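Local coordinates for protein UDP-L-Rhamnose Synthase (PDB 7JID) that probably carries out the late, NADPH-dependent steps of UDP-L-rhamnose synthesis in mimivirus, binding NADP and UDP-rhamnose side by side, at residues M164-T167 / R173-I176; I168-N171 / F175-K178; L195-P200 / R282-K287. All coordinates share one frame; numbering follows the deposited sequence. Where two conformers were deposited one is given.

Interaction 1 of 3, residues M164-T167 / R173-I176; sequences MPIT and RSFI. With AWU ([[(2~{R},3~{S},4~{R},5~{R})-5-[2,4-bis(oxidanylidene)pyrimidin-1-yl]-3,4-bis(oxidanyl)oxolan-2-yl]methoxy-oxidanyl-phosphoryl] [(2~{R},3~{R},4~{R},5~{R},6~{S})-6-methyl-3,4,5-tris(oxidanyl)oxan-2-yl] hydrogen phosphate), chain C.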
loop_
_atom_site.group_PDB
_atom_site.type_symbol
_atom_site.label_atom_id
_atom_site.label_comp_id
_atom_site.label_asym_id
_atom_site.label_seq_id
_atom_site.Cartn_x
_atom_site.Cartn_y
_atom_site.Cartn_z
ATOM N N MET A 164 -19.805 -2.082 -8.397
ATOM C CA MET A 164 -20.966 -1.253 -8.824
ATOM C C MET A 164 -22.212 -1.636 -8.025
ATOM O O MET A 164 -23.294 -1.956 -8.565
ATOM C CB MET A 164 -21.225 -1.461 -10.312
ATOM C CG MET A 164 -19.970 -1.099 -11.101
ATOM S SD MET A 164 -20.075 -1.511 -12.828
ATOM C CE MET A 164 -18.657 -0.618 -13.455
ATOM N N PRO A 165 -22.132 -1.593 -6.672
ATOM C CA PRO A 165 -23.241 -2.072 -5.868
ATOM C C PRO A 165 -24.549 -1.299 -6.067
ATOM O O PRO A 165 -24.528 -0.072 -6.249
ATOM C CB PRO A 165 -22.783 -1.886 -4.422
ATOM C CG PRO A 165 -21.599 -0.974 -4.491
ATOM C CD PRO A 165 -20.970 -1.195 -5.868
ATOM N N ILE A 166 -25.662 -2.048 -6.101
ATOM C CA ILE A 166 -27.041 -1.558 -6.374
ATOM C C ILE A 166 -27.944 -1.899 -5.187
ATOM O O ILE A 166 -27.785 -2.982 -4.635
ATOM C CB ILE A 166 -27.572 -2.209 -7.651
ATOM C CG1 ILE A 166 -26.821 -1.737 -8.904
ATOM C CG2 ILE A 166 -29.076 -1.998 -7.811
ATOM C CD1 ILE A 166 -26.954 -2.689 -10.054
ATOM N N THR A 167 -28.767 -0.959 -4.767
ATOM C CA THR A 167 -29.877 -1.238 -3.830
ATOM C C THR A 167 -31.198 -0.839 -4.472
ATOM O O THR A 167 -31.197 0.065 -5.341
ATOM C CB THR A 167 -29.652 -0.520 -2.495
ATOM O OG1 THR A 167 -29.468 0.878 -2.759
ATOM C CG2 THR A 167 -28.494 -1.121 -1.725
ATOM N N ARG A 173 -24.874 6.581 -3.158
ATOM C CA ARG A 173 -23.828 5.552 -3.372
ATOM C C ARG A 173 -24.285 4.463 -4.369
ATOM O O ARG A 173 -23.399 3.767 -4.935
ATOM C CB ARG A 173 -23.447 4.906 -2.033
ATOM C CG ARG A 173 -22.819 5.832 -0.988
ATOM C CD ARG A 173 -21.326 6.115 -1.168
ATOM N NE ARG A 173 -21.073 7.163 -2.157
ATOM C CZ ARG A 173 -21.312 8.463 -1.980
ATOM N NH1 ARG A 173 -21.818 8.902 -0.839
ATOM N NH2 ARG A 173 -21.033 9.338 -2.938
ATOM N N SER A 174 -25.595 4.271 -4.549
ATOM C CA SER A 174 -26.173 3.173 -5.358
ATOM C C SER A 174 -25.950 3.426 -6.852
ATOM O O SER A 174 -26.212 4.520 -7.352
ATOM C CB SER A 174 -27.620 2.959 -5.076
ATOM O OG SER A 174 -28.154 1.973 -5.934
ATOM N N PHE A 175 -25.444 2.427 -7.563
ATOM C CA PHE A 175 -25.072 2.576 -8.996
ATOM C C PHE A 175 -26.261 3.124 -9.796
ATOM O O PHE A 175 -26.044 3.977 -10.654
ATOM C CB PHE A 175 -24.592 1.225 -9.531
ATOM C CG PHE A 175 -24.223 1.192 -10.983
ATOM C CD1 PHE A 175 -22.914 1.435 -11.370
ATOM C CD2 PHE A 175 -25.178 0.862 -11.936
ATOM C CE1 PHE A 175 -22.581 1.335 -12.713
ATOM C CE2 PHE A 175 -24.847 0.821 -13.292
ATOM C CZ PHE A 175 -23.550 1.055 -13.660
ATOM N N ILE A 176 -27.472 2.608 -9.598
ATOM C CA ILE A 176 -28.660 3.035 -10.385
ATOM C C ILE A 176 -28.948 4.501 -10.059
ATOM O O ILE A 176 -29.141 5.289 -11.024
ATOM C CB ILE A 176 -29.870 2.130 -10.138
ATOM C CG1 ILE A 176 -29.597 0.718 -10.659
ATOM C CG2 ILE A 176 -31.124 2.748 -10.732
ATOM C CD1 ILE A 176 -30.783 -0.224 -10.616
HETATM P PA AWU C . -18.856 6.485 -10.579
HETATM O O1A AWU C . -17.743 7.398 -10.931
HETATM O O2A AWU C . -20.165 7.093 -10.105
HETATM O O3A AWU C . -18.618 5.442 -9.349
HETATM P PB AWU C . -17.170 4.877 -8.798
HETATM O O1B AWU C . -16.235 4.299 -9.888
HETATM O O2B AWU C . -16.602 5.917 -7.806
HETATM O O3B AWU C . -17.747 3.610 -8.010
HETATM C "C5'" AWU C . -16.162 1.576 -5.462
HETATM O "O5'" AWU C . -17.010 2.497 -6.121
HETATM C "C4'" AWU C . -16.527 0.162 -5.876
HETATM O "O4'" AWU C . -15.581 -0.805 -5.367
HETATM C "C3'" AWU C . -16.523 0.083 -7.368
HETATM O "O3'" AWU C . -17.138 -1.124 -7.734
HETATM C "C2'" AWU C . -17.358 1.174 -8.029
HETATM C "C1'" AWU C . -17.060 2.501 -7.486
HETATM N N1 AWU C . -20.459 7.098 -15.479
HETATM C C2 AWU C . -21.151 7.557 -16.586
HETATM O O2 AWU C . -21.774 6.754 -17.310
HETATM N N3 AWU C . -21.244 8.911 -16.779
HETATM C C4 AWU C . -20.558 9.797 -16.009
HETATM O O4 AWU C . -20.722 11.051 -16.245
HETATM C C5 AWU C . -19.879 9.333 -14.882
HETATM C C6 AWU C . -19.741 7.964 -14.678
HETATM C C1C AWU C . -20.348 5.635 -15.214
HETATM C C2C AWU C . -18.947 5.090 -14.935
HETATM C C3C AWU C . -19.259 3.861 -14.044
HETATM C C4C AWU C . -20.481 4.326 -13.320
HETATM C C5C AWU C . -20.278 4.681 -11.862
HETATM C "C6'" AWU C . -16.398 1.832 -3.974
HETATM O "O2'" AWU C . -18.708 0.954 -7.677
HETATM O O2C AWU C . -18.361 4.711 -16.154
HETATM O O3C AWU C . -19.656 2.754 -14.833
HETATM O O4C AWU C . -20.957 5.511 -13.945
HETATM O O5C AWU C . -19.142 5.574 -11.816
HETATM O O HOH W 1 -22.374 1.827 -6.422
HETATM O O HOH W 2 -30.587 2.575 -6.673
#
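Pro165 and Thr167, in the non-helical 164-167, each make a hydrogen bond to 173-176 at the start of helix 175-181, and the end-to-end directions of the two segments lie 85° apart. Phe175 N donates to Pro165 O at 3.0 Å in a nearly straight bond, and a water that donates to both Pro165 O and Arg173 O adds a second link between the segments. One residue earlier sits Ser174, the N-cap. Its OG accepts the N-H of Thr167 at 3.2 Å, again almost in line, while giving its own proton to a second water that in turn donates to Thr167 O. Both uses of this hydroxyl are therefore accounted for, and neither leaves the contact. The OG1 of Thr167 instead serves Glu169 O.

Phe175 has the largest area buried against the other segment. Its CG stands anti to the backbone N (chi1 178°), which carries the ring alongside Met164, the two side chains pointing the same way. Met164 CB meets Phe175 CD1 at 3.5 Å, and the sulfur, SD, lies 4.7 Å from the ring centroid at 45° off the ring normal, an oblique Met-aromatic contact. On the loop side, Ile166 CG1 packs on Phe175 CB, whereas its CG2 branch meets Ile176 CD1 at 3.7 Å; Val284 of helix 277-287 touches both isoleucines.

At the start of the loop segment, Met164 N donates to the rhamnose hydroxyl O3' of UDP-rhamnose at 2.9 Å, with a weak second bond to O2'. Phe175 CE1 comes within 3.7 Å of C4C of the ribose. Met164, Pro165 and Phe175 thus form part of the wall of the nucleotide-sugar pocket, the loop following strand 157-162 of the parallel Rossmann sheet, as expected in the RmlD family.

Interaction 2 of 3, residues I168-N171 / F175-K178; sequences IEQN and FITK. With AWU ([[(2~{R},3~{S},4~{R},5~{R})-5-[2,4-bis(oxidanylidene)pyrimidin-1-yl]-3,4-bis(oxidanyl)oxolan-2-yl]methoxy-oxidanyl-phosphoryl] [(2~{R},3~{R},4~{R},5~{R},6~{S})-6-methyl-3,4,5-tris(oxidanyl)oxan-2-yl] hydrogen phosphate), chain C.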
loop_
_atom_site.group_PDB
_atom_site.type_symbol
_atom_site.label_atom_id
_atom_site.label_comp_id
_atom_site.label_asym_id
_atom_site.label_seq_id
_atom_site.Cartn_x
_atom_site.Cartn_y
_atom_site.Cartn_z
ATOM N N ILE A 168 -32.273 -1.487 -4.045
ATOM C CA ILE A 168 -33.667 -1.132 -4.423
ATOM C C ILE A 168 -33.915 0.292 -3.930
ATOM O O ILE A 168 -34.347 1.131 -4.724
ATOM C CB ILE A 168 -34.667 -2.134 -3.825
ATOM C CG1 ILE A 168 -34.449 -3.552 -4.355
ATOM C CG2 ILE A 168 -36.085 -1.619 -4.032
ATOM C CD1 ILE A 168 -35.001 -4.650 -3.443
ATOM N N GLU A 169 -33.575 0.556 -2.681
ATOM C CA GLU A 169 -33.710 1.933 -2.130
ATOM C C GLU A 169 -32.724 2.848 -2.871
ATOM O O GLU A 169 -31.565 2.495 -2.936
ATOM C CB GLU A 169 -33.424 1.936 -0.627
ATOM C CG GLU A 169 -33.868 3.230 0.042
ATOM C CD GLU A 169 -33.555 3.349 1.524
ATOM O OE1 GLU A 169 -33.207 2.334 2.149
ATOM O OE2 GLU A 169 -33.652 4.458 2.041
ATOM N N GLN A 170 -33.154 4.034 -3.305
ATOM C CA GLN A 170 -32.267 5.023 -3.955
ATOM C C GLN A 170 -31.282 5.563 -2.906
ATOM O O GLN A 170 -31.681 5.729 -1.723
ATOM C CB GLN A 170 -33.119 6.119 -4.597
ATOM C CG GLN A 170 -33.826 5.634 -5.846
ATOM C CD GLN A 170 -32.838 5.672 -6.985
ATOM O OE1 GLN A 170 -31.986 4.798 -7.125
ATOM N NE2 GLN A 170 -32.864 6.757 -7.738
ATOM N N ASN A 171 -30.030 5.790 -3.290
ATOM C CA ASN A 171 -28.979 6.297 -2.367
ATOM C C ASN A 171 -27.892 6.918 -3.225
ATOM O O ASN A 171 -27.643 6.393 -4.309
ATOM C CB ASN A 171 -28.424 5.191 -1.458
ATOM C CG ASN A 171 -27.468 5.695 -0.394
ATOM O OD1 ASN A 171 -26.282 5.915 -0.659
ATOM N ND2 ASN A 171 -27.960 5.845 0.831
ATOM N N PHE A 175 -25.444 2.427 -7.563
ATOM C CA PHE A 175 -25.072 2.576 -8.996
ATOM C C PHE A 175 -26.261 3.124 -9.796
ATOM O O PHE A 175 -26.044 3.977 -10.654
ATOM C CB PHE A 175 -24.592 1.225 -9.531
ATOM C CG PHE A 175 -24.223 1.192 -10.983
ATOM C CD1 PHE A 175 -22.914 1.435 -11.370
ATOM C CD2 PHE A 175 -25.178 0.862 -11.936
ATOM C CE1 PHE A 175 -22.581 1.335 -12.713
ATOM C CE2 PHE A 175 -24.847 0.821 -13.292
ATOM C CZ PHE A 175 -23.550 1.055 -13.660
ATOM N N ILE A 176 -27.472 2.608 -9.598
ATOM C CA ILE A 176 -28.660 3.035 -10.385
ATOM C C ILE A 176 -28.948 4.501 -10.059
ATOM O O ILE A 176 -29.141 5.289 -11.024
ATOM C CB ILE A 176 -29.870 2.130 -10.138
ATOM C CG1 ILE A 176 -29.597 0.718 -10.659
ATOM C CG2 ILE A 176 -31.124 2.748 -10.732
ATOM C CD1 ILE A 176 -30.783 -0.224 -10.616
ATOM N N THR A 177 -28.935 4.887 -8.784
ATOM C CA THR A 177 -29.146 6.325 -8.425
ATOM C C THR A 177 -28.131 7.177 -9.187
ATOM O O THR A 177 -28.492 8.259 -9.761
ATOM C CB THR A 177 -29.036 6.571 -6.918
ATOM O OG1 THR A 177 -29.847 5.573 -6.300
ATOM C CG2 THR A 177 -29.497 7.965 -6.541
ATOM N N LYS A 178 -26.879 6.763 -9.151
ATOM C CA LYS A 178 -25.804 7.540 -9.801
ATOM C C LYS A 178 -26.095 7.648 -11.294
ATOM O O LYS A 178 -26.078 8.797 -11.797
ATOM C CB LYS A 178 -24.430 6.933 -9.467
ATOM C CG LYS A 178 -24.052 7.221 -8.020
ATOM C CD LYS A 178 -22.615 7.073 -7.671
ATOM C CE LYS A 178 -22.191 5.642 -7.776
ATOM N NZ LYS A 178 -20.732 5.518 -7.553
HETATM P PA AWU C . -18.856 6.485 -10.579
HETATM O O1A AWU C . -17.743 7.398 -10.931
HETATM O O2A AWU C . -20.165 7.093 -10.105
HETATM O O3A AWU C . -18.618 5.442 -9.349
HETATM P PB AWU C . -17.170 4.877 -8.798
HETATM O O1B AWU C . -16.235 4.299 -9.888
HETATM O O2B AWU C . -16.602 5.917 -7.806
HETATM O O3B AWU C . -17.747 3.610 -8.010
HETATM C "C5'" AWU C . -16.162 1.576 -5.462
HETATM O "O5'" AWU C . -17.010 2.497 -6.121
HETATM C "C4'" AWU C . -16.527 0.162 -5.876
HETATM O "O4'" AWU C . -15.581 -0.805 -5.367
HETATM C "C3'" AWU C . -16.523 0.083 -7.368
HETATM O "O3'" AWU C . -17.138 -1.124 -7.734
HETATM C "C2'" AWU C . -17.358 1.174 -8.029
HETATM C "C1'" AWU C . -17.060 2.501 -7.486
HETATM N N1 AWU C . -20.459 7.098 -15.479
HETATM C C2 AWU C . -21.151 7.557 -16.586
HETATM O O2 AWU C . -21.774 6.754 -17.310
HETATM N N3 AWU C . -21.244 8.911 -16.779
HETATM C C4 AWU C . -20.558 9.797 -16.009
HETATM O O4 AWU C . -20.722 11.051 -16.245
HETATM C C5 AWU C . -19.879 9.333 -14.882
HETATM C C6 AWU C . -19.741 7.964 -14.678
HETATM C C1C AWU C . -20.348 5.635 -15.214
HETATM C C2C AWU C . -18.947 5.090 -14.935
HETATM C C3C AWU C . -19.259 3.861 -14.044
HETATM C C4C AWU C . -20.481 4.326 -13.320
HETATM C C5C AWU C . -20.278 4.681 -11.862
HETATM C "C6'" AWU C . -16.398 1.832 -3.974
HETATM O "O2'" AWU C . -18.708 0.954 -7.677
HETATM O O2C AWU C . -18.361 4.711 -16.154
HETATM O O3C AWU C . -19.656 2.754 -14.833
HETATM O O4C AWU C . -20.957 5.511 -13.945
HETATM O O5C AWU C . -19.142 5.574 -11.816
#
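Gln170 and Thr177 carry most of the meeting between the loop 168-171 and the first turn of helix 175-181. Traced outward, Gln170 keeps close to one hydroxyl throughout: its CB lies 3.7 Å from Thr177 OG1 and its CG only slightly farther. The chain then bends (chi2 -80°), which brings the amide to the Thr177 hydroxyl. CD comes closer still, to 3.1 Å of Thr177 OG1, as part of a short approach that is doubtful in its details. At the tip, OE1 is modelled 2.4 Å from Thr177 OG1; the hydroxyl would donate here, but the separation is too short for an ordinary hydrogen bond and its exact value is doubtful. NE2, the other branch of the amide, lies 3.5 Å from Thr177 OG1 and 3.8 Å from Thr177 CG2, in neither case as a hydrogen bond.

The same Thr177 oxygen also accepts the backbone N-H of Asn171, at 3.0 Å and an angle of 161°; of its two links to the loop this is the sound one. Asn171 O presses against the carbon side of the threonine, close to its CB. Asn171 OD1 accepts the N-H of Arg173, an Asx turn that brings the chain round towards the N-cap residue Ser174. In this Rossmann-type protein the loop leaves strand 157-162 of the parallel sheet, and the turn passes it into a helix that lines the nucleotide-sugar pocket.

Next along that helix, Lys178 reaches UDP-rhamnose. Its chain bends at chi3 (-67°), and NZ donates to the bridging diphosphate oxygen O3A at 2.8 Å and to the non-bridging O2A at 3.1 Å. This ammonium would be expected to offset part of the diphosphate's negative charge. Arg257 also hydrogen-bonds the ligand, as do Tyr139 and Tyr182 through their hydroxyls.

Interaction 3 of 3, residues L195-P200 / R282-K287; sequences LDQMIP and REVVSK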
loop_
_atom_site.group_PDB
_atom_site.type_symbol
_atom_site.label_atom_id
_atom_site.label_comp_id
_atom_site.label_asym_id
_atom_site.label_seq_id
_atom_site.Cartn_x
_atom_site.Cartn_y
_atom_site.Cartn_z
ATOM N N LEU A 195 -27.050 -5.588 -3.740
ATOM C CA LEU A 195 -26.773 -5.787 -2.298
ATOM C C LEU A 195 -28.001 -6.387 -1.615
ATOM O O LEU A 195 -27.803 -7.190 -0.719
ATOM C CB LEU A 195 -26.370 -4.453 -1.655
ATOM C CG LEU A 195 -24.976 -3.953 -2.000
ATOM C CD1 LEU A 195 -24.743 -2.591 -1.374
ATOM C CD2 LEU A 195 -23.898 -4.931 -1.562
ATOM N N ASP A 196 -29.219 -6.047 -2.045
ATOM C CA ASP A 196 -30.426 -6.636 -1.415
ATOM C C ASP A 196 -30.377 -8.166 -1.517
ATOM O O ASP A 196 -30.752 -8.842 -0.581
ATOM C CB ASP A 196 -31.703 -6.057 -2.003
ATOM C CG ASP A 196 -31.734 -4.558 -1.934
ATOM O OD1 ASP A 196 -32.342 -4.027 -0.975
ATOM O OD2 ASP A 196 -31.171 -3.904 -2.834
ATOM N N GLN A 197 -29.877 -8.691 -2.628
ATOM C CA GLN A 197 -29.794 -10.133 -2.899
ATOM C C GLN A 197 -28.556 -10.752 -2.260
ATOM O O GLN A 197 -28.625 -11.940 -1.831
ATOM C CB GLN A 197 -29.848 -10.350 -4.416
ATOM C CG GLN A 197 -31.222 -10.022 -4.957
ATOM C CD GLN A 197 -31.256 -9.899 -6.458
ATOM O OE1 GLN A 197 -30.335 -10.357 -7.132
ATOM N NE2 GLN A 197 -32.320 -9.279 -6.962
ATOM N N MET A 198 -27.442 -10.034 -2.197
ATOM C CA MET A 198 -26.165 -10.712 -1.905
ATOM C C MET A 198 -25.706 -10.423 -0.463
ATOM O O MET A 198 -24.854 -11.153 0.001
ATOM C CB MET A 198 -25.132 -10.368 -2.978
ATOM C CG MET A 198 -25.625 -10.779 -4.348
ATOM S SD MET A 198 -24.335 -10.804 -5.630
ATOM C CE MET A 198 -23.397 -12.228 -5.072
ATOM N N ILE A 199 -26.296 -9.440 0.230
ATOM C CA ILE A 199 -25.908 -9.209 1.653
ATOM C C ILE A 199 -26.251 -10.473 2.450
ATOM O O ILE A 199 -25.391 -10.957 3.183
ATOM C CB ILE A 199 -26.489 -7.905 2.217
ATOM C CG1 ILE A 199 -25.634 -6.721 1.777
ATOM C CG2 ILE A 199 -26.558 -7.979 3.747
ATOM C CD1 ILE A 199 -26.199 -5.384 2.130
ATOM N N PRO A 200 -27.453 -11.070 2.289
ATOM C CA PRO A 200 -27.742 -12.304 3.018
ATOM C C PRO A 200 -26.741 -13.425 2.773
ATOM O O PRO A 200 -26.456 -14.184 3.675
ATOM C CB PRO A 200 -29.123 -12.686 2.476
ATOM C CG PRO A 200 -29.753 -11.350 2.144
ATOM C CD PRO A 200 -28.601 -10.572 1.537
ATOM N N ARG A 282 -34.125 -6.638 -13.193
ATOM C CA ARG A 282 -35.578 -6.567 -13.498
ATOM C C ARG A 282 -36.349 -6.514 -12.179
ATOM O O ARG A 282 -37.258 -5.654 -12.042
ATOM C CB ARG A 282 -36.045 -7.782 -14.298
ATOM C CG ARG A 282 -37.539 -7.764 -14.594
ATOM C CD ARG A 282 -37.923 -8.807 -15.619
ATOM N NE ARG A 282 -37.014 -8.811 -16.762
ATOM C CZ ARG A 282 -36.092 -9.729 -17.021
ATOM N NH1 ARG A 282 -35.346 -9.606 -18.099
ATOM N NH2 ARG A 282 -35.934 -10.769 -16.228
ATOM N N GLU A 283 -35.984 -7.387 -11.252
ATOM C CA GLU A 283 -36.645 -7.465 -9.921
ATOM C C GLU A 283 -36.462 -6.118 -9.232
ATOM O O GLU A 283 -37.490 -5.517 -8.806
ATOM C CB GLU A 283 -36.177 -8.681 -9.117
ATOM C CG GLU A 283 -36.740 -8.697 -7.694
ATOM C CD GLU A 283 -36.453 -9.931 -6.847
ATOM O OE1 GLU A 283 -36.073 -10.977 -7.407
ATOM O OE2 GLU A 283 -36.601 -9.840 -5.606
ATOM N N VAL A 284 -35.225 -5.616 -9.124
ATOM C CA VAL A 284 -34.909 -4.334 -8.431
ATOM C C VAL A 284 -35.725 -3.201 -9.029
ATOM O O VAL A 284 -36.335 -2.428 -8.249
ATOM C CB VAL A 284 -33.389 -4.043 -8.485
ATOM C CG1 VAL A 284 -33.000 -2.605 -8.146
ATOM C CG2 VAL A 284 -32.663 -5.006 -7.571
ATOM N N VAL A 285 -35.666 -3.013 -10.341
ATOM C CA VAL A 285 -36.363 -1.884 -11.017
ATOM C C VAL A 285 -37.876 -2.001 -10.768
ATOM O O VAL A 285 -38.500 -0.940 -10.538
ATOM C CB VAL A 285 -36.029 -1.835 -12.514
ATOM C CG1 VAL A 285 -36.909 -0.834 -13.257
ATOM C CG2 VAL A 285 -34.556 -1.495 -12.693
ATOM N N SER A 286 -38.436 -3.207 -10.791
ATOM C CA SER A 286 -39.906 -3.411 -10.607
ATOM C C SER A 286 -40.344 -2.864 -9.241
ATOM O O SER A 286 -41.485 -2.335 -9.151
ATOM C CB SER A 286 -40.294 -4.854 -10.803
ATOM O OG SER A 286 -39.957 -5.665 -9.683
ATOM N N LYS A 287 -39.444 -2.886 -8.246
ATOM C CA LYS A 287 -39.740 -2.556 -6.828
ATOM C C LYS A 287 -39.345 -1.114 -6.487
ATOM O O LYS A 287 -39.696 -0.663 -5.381
ATOM C CB LYS A 287 -39.003 -3.528 -5.913
ATOM C CG LYS A 287 -39.480 -4.963 -6.035
ATOM C CD LYS A 287 -38.635 -5.958 -5.292
ATOM C CE LYS A 287 -39.223 -7.349 -5.336
ATOM N NZ LYS A 287 -38.613 -8.207 -4.295
HETATM O O HOH W 3 -34.777 -7.863 -5.083
#
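Glu283 OE2 is gripped twice, and one of its partners is a water reaching towards Gln197 across the contact. That water donates to OE2 at 2.7 Å. Its other link, to Gln197 NE2 at 3.4 Å, is weak, so the bridge between the helices is lopsided. The second grip is Lys287 NZ, in a salt bridge of 2.9 Å to the same Glu283 OE2; the ammonium comes from the anti side, 27° out of the carboxylate plane.

Glu283 and Lys287 form an i to i+4 pair on the surface of helix 277-287, near the C-terminal end of the chain. Helix 195-207 is the facing element, and the small buried area of 108 Å² shows how lightly the two touch. Extended beyond CG, Gln197 stretches across until its NE2 is 4.1 Å from Glu283 OE1, too long for a hydrogen bond, with the amide and carboxylate planes turned 44° apart. The same NE2 lies 4.3 Å from CG2 of Val284, a buried apolar neighbour. The opposite branch of the amide, OE1, is occupied by Asn218 ND2, which helps to fix which way the group is turned. Within the second helix, Ser286 OG bonds back to Glu283 O at 2.6 Å.

Interactions 1 and 2 have centres about 5 Å apart and share Phe175 and Ile176 at the start of helix 175-181; both reach UDP-rhamnose. Interaction 3 has its centre about 10 Å from that of interaction 1 and about 11 Å from that of interaction 2, and comes later in the chain, where helix 195-207 meets helix 277-287. Its helices nevertheless join the loop 164-171: Leu195 N probably bonds Ile166 O, Asp196 OD2 probably takes the N-H of Ile168, and Val284 packs against Ile168. The loop leaving strand 157-162 of the parallel sheet is thus in contact with helix 175-181 and with the two later helices, connecting the ligand wall to the C-terminal part of the chain.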